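Local atomic coordinates of Sso-CP2 metallo-carboxypetidase (Sulfolobus solfataricus, PDB entry 4MMO), a protein that probably acts as a zinc-dependent carboxypeptidase of the M20 family, cleaving peptides as a dimer of two-domain subunits. Residues K180-Y191 / H302-V313. Sequence-based numbering, arbitrary orientation.
With SO4 (sulfate ion), chain D.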
loop_
_atom_site.group_PDB
_atom_site.type_symbol
_atom_site.label_atom_id
_atom_site.label_comp_id
_atom_site.label_asym_id
_atom_site.label_seq_id
_atom_site.Cartn_x
_atom_site.Cartn_y
_atom_site.Cartn_z
ATOM N N LYS A 180 9.516 20.898 -14.643
ATOM C CA LYS A 180 8.647 19.892 -15.222
ATOM C C LYS A 180 7.227 20.145 -14.735
ATOM O O LYS A 180 7.026 20.705 -13.656
ATOM C CB LYS A 180 9.105 18.491 -14.832
ATOM C CG LYS A 180 10.381 18.045 -15.532
ATOM C CD LYS A 180 10.591 16.552 -15.373
ATOM C CE LYS A 180 11.948 16.109 -15.886
ATOM N NZ LYS A 180 12.129 14.634 -15.725
ATOM N N GLY A 181 6.250 19.753 -15.544
ATOM C CA GLY A 181 4.855 19.875 -15.169
ATOM C C GLY A 181 4.464 18.745 -14.242
ATOM O O GLY A 181 5.300 17.912 -13.889
ATOM N N LEU A 182 3.192 18.700 -13.857
ATOM C CA LEU A 182 2.742 17.707 -12.897
ATOM C C LEU A 182 1.258 17.385 -13.010
ATOM O O LEU A 182 0.437 18.259 -13.277
ATOM C CB LEU A 182 3.058 18.183 -11.478
ATOM C CG LEU A 182 2.810 17.184 -10.347
ATOM C CD1 LEU A 182 3.581 15.891 -10.562
ATOM C CD2 LEU A 182 3.205 17.816 -9.029
ATOM N N LEU A 183 0.937 16.112 -12.794
ATOM C CA LEU A 183 -0.438 15.640 -12.716
ATOM C C LEU A 183 -0.528 14.542 -11.658
ATOM O O LEU A 183 -0.002 13.450 -11.860
ATOM C CB LEU A 183 -0.893 15.091 -14.073
ATOM C CG LEU A 183 -2.304 14.490 -14.107
ATOM C CD1 LEU A 183 -3.353 15.568 -13.885
ATOM C CD2 LEU A 183 -2.562 13.752 -15.413
ATOM N N TYR A 184 -1.170 14.841 -10.529
ATOM C CA TYR A 184 -1.458 13.829 -9.516
ATOM C C TYR A 184 -2.778 13.154 -9.848
ATOM O O TYR A 184 -3.749 13.820 -10.202
ATOM C CB TYR A 184 -1.576 14.436 -8.115
ATOM C CG TYR A 184 -0.282 14.899 -7.493
ATOM C CD1 TYR A 184 0.764 14.012 -7.279
ATOM C CD2 TYR A 184 -0.119 16.219 -7.086
ATOM C CE1 TYR A 184 1.947 14.431 -6.699
ATOM C CE2 TYR A 184 1.059 16.648 -6.500
ATOM C CZ TYR A 184 2.087 15.749 -6.307
ATOM O OH TYR A 184 3.261 16.175 -5.728
ATOM N N VAL A 185 -2.814 11.834 -9.715
ATOM C CA VAL A 185 -4.029 11.075 -9.969
ATOM C C VAL A 185 -4.188 9.970 -8.937
ATOM O O VAL A 185 -3.212 9.327 -8.545
ATOM C CB VAL A 185 -4.018 10.461 -11.380
ATOM C CG1 VAL A 185 -5.175 9.480 -11.567
ATOM C CG2 VAL A 185 -4.088 11.559 -12.424
ATOM N N GLU A 186 -5.424 9.766 -8.496
ATOM C CA GLU A 186 -5.756 8.639 -7.639
ATOM C C GLU A 186 -6.798 7.767 -8.315
ATOM O O GLU A 186 -7.834 8.260 -8.759
ATOM C CB GLU A 186 -6.279 9.111 -6.290
ATOM C CG GLU A 186 -6.769 7.961 -5.421
ATOM C CD GLU A 186 -6.868 8.329 -3.958
ATOM O OE1 GLU A 186 -7.310 9.458 -3.653
ATOM O OE2 GLU A 186 -6.497 7.487 -3.114
ATOM N N LEU A 187 -6.503 6.473 -8.409
ATOM C CA LEU A 187 -7.440 5.502 -8.956
ATOM C C LEU A 187 -8.020 4.704 -7.807
ATOM O O LEU A 187 -7.288 4.290 -6.914
ATOM C CB LEU A 187 -6.737 4.552 -9.924
ATOM C CG LEU A 187 -6.028 5.181 -11.120
ATOM C CD1 LEU A 187 -5.400 4.096 -11.981
ATOM C CD2 LEU A 187 -6.993 6.025 -11.938
ATOM N N VAL A 188 -9.331 4.496 -7.830
ATOM C CA VAL A 188 -10.002 3.744 -6.780
ATOM C C VAL A 188 -10.973 2.733 -7.371
ATOM O O VAL A 188 -11.745 3.051 -8.276
ATOM C CB VAL A 188 -10.773 4.672 -5.820
ATOM C CG1 VAL A 188 -11.399 3.868 -4.688
ATOM C CG2 VAL A 188 -9.851 5.745 -5.256
ATOM N N LEU A 189 -10.912 1.511 -6.853
ATOM C CA LEU A 189 -11.884 0.476 -7.170
ATOM C C LEU A 189 -12.578 0.085 -5.879
ATOM O O LEU A 189 -11.933 -0.061 -4.843
ATOM C CB LEU A 189 -11.204 -0.752 -7.778
ATOM C CG LEU A 189 -10.463 -0.570 -9.100
ATOM C CD1 LEU A 189 -9.849 -1.892 -9.531
ATOM C CD2 LEU A 189 -11.389 -0.036 -10.173
ATOM N N ASP A 190 -13.896 -0.066 -5.943
ATOM C CA ASP A 190 -14.673 -0.522 -4.801
ATOM C C ASP A 190 -15.755 -1.462 -5.317
ATOM O O ASP A 190 -16.700 -1.024 -5.971
ATOM C CB ASP A 190 -15.285 0.663 -4.056
ATOM C CG ASP A 190 -15.651 0.324 -2.628
ATOM O OD1 ASP A 190 -16.059 -0.829 -2.382
ATOM O OD2 ASP A 190 -15.521 1.202 -1.748
ATOM N N TYR A 191 -15.599 -2.753 -5.033
ATOM C CA TYR A 191 -16.434 -3.785 -5.647
ATOM C C TYR A 191 -17.541 -4.298 -4.732
ATOM O O TYR A 191 -18.434 -5.015 -5.180
ATOM C CB TYR A 191 -15.569 -4.972 -6.083
ATOM C CG TYR A 191 -14.756 -4.756 -7.343
ATOM C CD1 TYR A 191 -14.837 -3.572 -8.065
ATOM C CD2 TYR A 191 -13.909 -5.751 -7.814
ATOM C CE1 TYR A 191 -14.093 -3.385 -9.218
ATOM C CE2 TYR A 191 -13.166 -5.575 -8.964
ATOM C CZ TYR A 191 -13.260 -4.391 -9.664
ATOM O OH TYR A 191 -12.520 -4.215 -10.812
ATOM N N HIS A 302 -12.437 -5.632 -0.865
ATOM C CA HIS A 302 -13.491 -5.042 -1.686
ATOM C C HIS A 302 -13.022 -3.736 -2.316
ATOM O O HIS A 302 -13.647 -3.230 -3.248
ATOM C CB HIS A 302 -14.768 -4.826 -0.862
ATOM C CG HIS A 302 -14.650 -3.755 0.176
ATOM N ND1 HIS A 302 -14.907 -2.428 -0.092
ATOM C CD2 HIS A 302 -14.311 -3.816 1.485
ATOM C CE1 HIS A 302 -14.728 -1.716 1.006
ATOM N NE2 HIS A 302 -14.365 -2.535 1.978
ATOM N N ARG A 303 -11.904 -3.216 -1.818
ATOM C CA ARG A 303 -11.412 -1.910 -2.232
ATOM C C ARG A 303 -9.913 -1.940 -2.531
ATOM O O ARG A 303 -9.144 -2.612 -1.843
ATOM C CB ARG A 303 -11.706 -0.893 -1.127
ATOM C CG ARG A 303 -11.657 0.559 -1.557
ATOM C CD ARG A 303 -12.206 1.455 -0.455
ATOM N NE ARG A 303 -11.952 2.872 -0.708
ATOM C CZ ARG A 303 -12.787 3.701 -1.331
ATOM N NH1 ARG A 303 -13.961 3.276 -1.786
ATOM N NH2 ARG A 303 -12.443 4.971 -1.501
ATOM N N ALA A 304 -9.513 -1.204 -3.563
ATOM C CA ALA A 304 -8.107 -1.024 -3.909
ATOM C C ALA A 304 -7.923 0.368 -4.496
ATOM O O ALA A 304 -8.745 0.818 -5.291
ATOM C CB ALA A 304 -7.666 -2.069 -4.920
ATOM N N PHE A 305 -6.854 1.051 -4.103
ATOM C CA PHE A 305 -6.536 2.340 -4.708
ATOM C C PHE A 305 -5.043 2.537 -4.936
ATOM O O PHE A 305 -4.205 1.934 -4.259
ATOM C CB PHE A 305 -7.116 3.499 -3.887
ATOM C CG PHE A 305 -6.585 3.586 -2.488
ATOM C CD1 PHE A 305 -7.159 2.844 -1.468
ATOM C CD2 PHE A 305 -5.526 4.423 -2.186
ATOM C CE1 PHE A 305 -6.676 2.928 -0.175
ATOM C CE2 PHE A 305 -5.038 4.511 -0.896
ATOM C CZ PHE A 305 -5.615 3.763 0.112
ATOM N N ALA A 306 -4.731 3.382 -5.913
ATOM C CA ALA A 306 -3.360 3.698 -6.268
ATOM C C ALA A 306 -3.235 5.196 -6.530
ATOM O O ALA A 306 -4.200 5.840 -6.939
ATOM C CB ALA A 306 -2.947 2.912 -7.501
ATOM N N LYS A 307 -2.045 5.738 -6.282
ATOM C CA LYS A 307 -1.762 7.146 -6.510
ATOM C C LYS A 307 -0.619 7.295 -7.506
ATOM O O LYS A 307 0.455 6.718 -7.323
ATOM C CB LYS A 307 -1.412 7.842 -5.196
ATOM C CG LYS A 307 -2.604 8.073 -4.289
ATOM C CD LYS A 307 -2.199 8.767 -2.997
ATOM C CE LYS A 307 -3.331 8.745 -1.980
ATOM N NZ LYS A 307 -3.776 10.114 -1.598
ATOM N N LEU A 308 -0.864 8.072 -8.555
ATOM C CA LEU A 308 0.099 8.265 -9.632
ATOM C C LEU A 308 0.456 9.734 -9.762
ATOM O O LEU A 308 -0.403 10.606 -9.613
ATOM C CB LEU A 308 -0.486 7.787 -10.964
ATOM C CG LEU A 308 -1.119 6.396 -10.996
ATOM C CD1 LEU A 308 -1.889 6.205 -12.293
ATOM C CD2 LEU A 308 -0.059 5.322 -10.841
ATOM N N ASP A 309 1.729 10.003 -10.033
ATOM C CA ASP A 309 2.159 11.337 -10.414
ATOM C C ASP A 309 2.860 11.252 -11.765
ATOM O O ASP A 309 3.690 10.369 -11.990
ATOM C CB ASP A 309 3.067 11.955 -9.343
ATOM C CG ASP A 309 4.454 11.339 -9.317
ATOM O OD1 ASP A 309 4.589 10.189 -8.853
ATOM O OD2 ASP A 309 5.416 12.012 -9.750
ATOM N N PHE A 310 2.483 12.152 -12.670
ATOM C CA PHE A 310 3.111 12.259 -13.979
ATOM C C PHE A 310 3.943 13.532 -14.012
ATOM O O PHE A 310 3.401 14.619 -13.834
ATOM C CB PHE A 310 2.061 12.360 -15.091
ATOM C CG PHE A 310 1.200 11.133 -15.260
ATOM C CD1 PHE A 310 0.087 10.931 -14.462
ATOM C CD2 PHE A 310 1.485 10.205 -16.249
ATOM C CE1 PHE A 310 -0.713 9.813 -14.633
ATOM C CE2 PHE A 310 0.690 9.090 -16.422
ATOM C CZ PHE A 310 -0.412 8.894 -15.614
ATOM N N ARG A 311 5.249 13.407 -14.231
ATOM C CA ARG A 311 6.093 14.580 -14.441
ATOM C C ARG A 311 6.119 14.871 -15.930
ATOM O O ARG A 311 6.342 13.970 -16.738
ATOM C CB ARG A 311 7.511 14.342 -13.932
ATOM C CG ARG A 311 7.589 13.976 -12.469
ATOM C CD ARG A 311 7.312 15.162 -11.571
ATOM N NE ARG A 311 7.306 14.756 -10.169
ATOM C CZ ARG A 311 7.463 15.582 -9.143
ATOM N NH1 ARG A 311 7.649 16.880 -9.344
ATOM N NH2 ARG A 311 7.442 15.105 -7.907
ATOM N N LEU A 312 5.895 16.130 -16.288
ATOM C CA LEU A 312 5.713 16.514 -17.682
ATOM C C LEU A 312 6.806 17.454 -18.173
ATOM O O LEU A 312 7.450 18.148 -17.385
ATOM C CB LEU A 312 4.348 17.180 -17.847
ATOM C CG LEU A 312 3.169 16.341 -17.347
ATOM C CD1 LEU A 312 1.883 17.152 -17.365
ATOM C CD2 LEU A 312 3.027 15.080 -18.187
ATOM N N VAL A 313 7.004 17.468 -19.488
ATOM C CA VAL A 313 7.985 18.336 -20.123
ATOM C C VAL A 313 7.309 19.059 -21.282
ATOM O O VAL A 313 6.261 18.618 -21.751
ATOM C CB VAL A 313 9.201 17.534 -20.636
ATOM C CG1 VAL A 313 9.877 16.806 -19.485
ATOM C CG2 VAL A 313 8.783 16.540 -21.716
HETATM S S SO4 D . 8.405 19.123 -6.193
HETATM O O1 SO4 D . 7.794 18.058 -5.406
HETATM O O2 SO4 D . 7.890 20.432 -5.757
HETATM O O3 SO4 D . 9.854 18.938 -6.039
HETATM O O4 SO4 D . 8.075 18.967 -7.605
#
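Leu-183 and Phe-310 form one of five antiparallel hydrogen-bonded pairs between strands 181-190 and 303-312. These pairs run from Gly-181 with Leu-312 to Leu-189 with Ala-304. Tyr-191 N extends the ladder to His-302 O (2.7 Å).

Polar groups close this end. The Asp-190 carboxylate grips two side chains. Asp-190 OD2, in the guanidinium plane of Arg-303, makes a salt bridge to its NH1 (2.6 Å). Asp-190 OD1 accepts a hydrogen bond from His-302 ND1 (3.0 Å). OD1 lies in the imidazole plane, while ND1 comes from above the carboxylate plane. Asp-190 CG lies anti to N (chi1 -159°), which swings the carboxylate across to both partners. Replacing Asp-190 by alanine is likely to leave the Arg-303 charge without this mate and the His-302 ring freer to turn. Val-188 CG1 packs over one guanidinium face of Arg-303.

At the other end, Leu-182 CD1 lies over the Arg-311 guanidinium. At the guanidinium edge, Arg-311 NH1 donates to O4 of a sulfate (2.7 Å), probably from the crystallisation liquor.

Apolar contacts line the opposite face. Leu-183 CD2 meets Phe-310 CD1 (4.0 Å), and Leu-187 CD1 meets Leu-308 CD1 (4.1 Å).

This pair is central to the sheet of the dimerisation domain. Strand 337-348 flanks 181-190, strand 283-290 flanks 303-312, and helix 207-218 packs on Leu-189, Ala-304 and Leu-308.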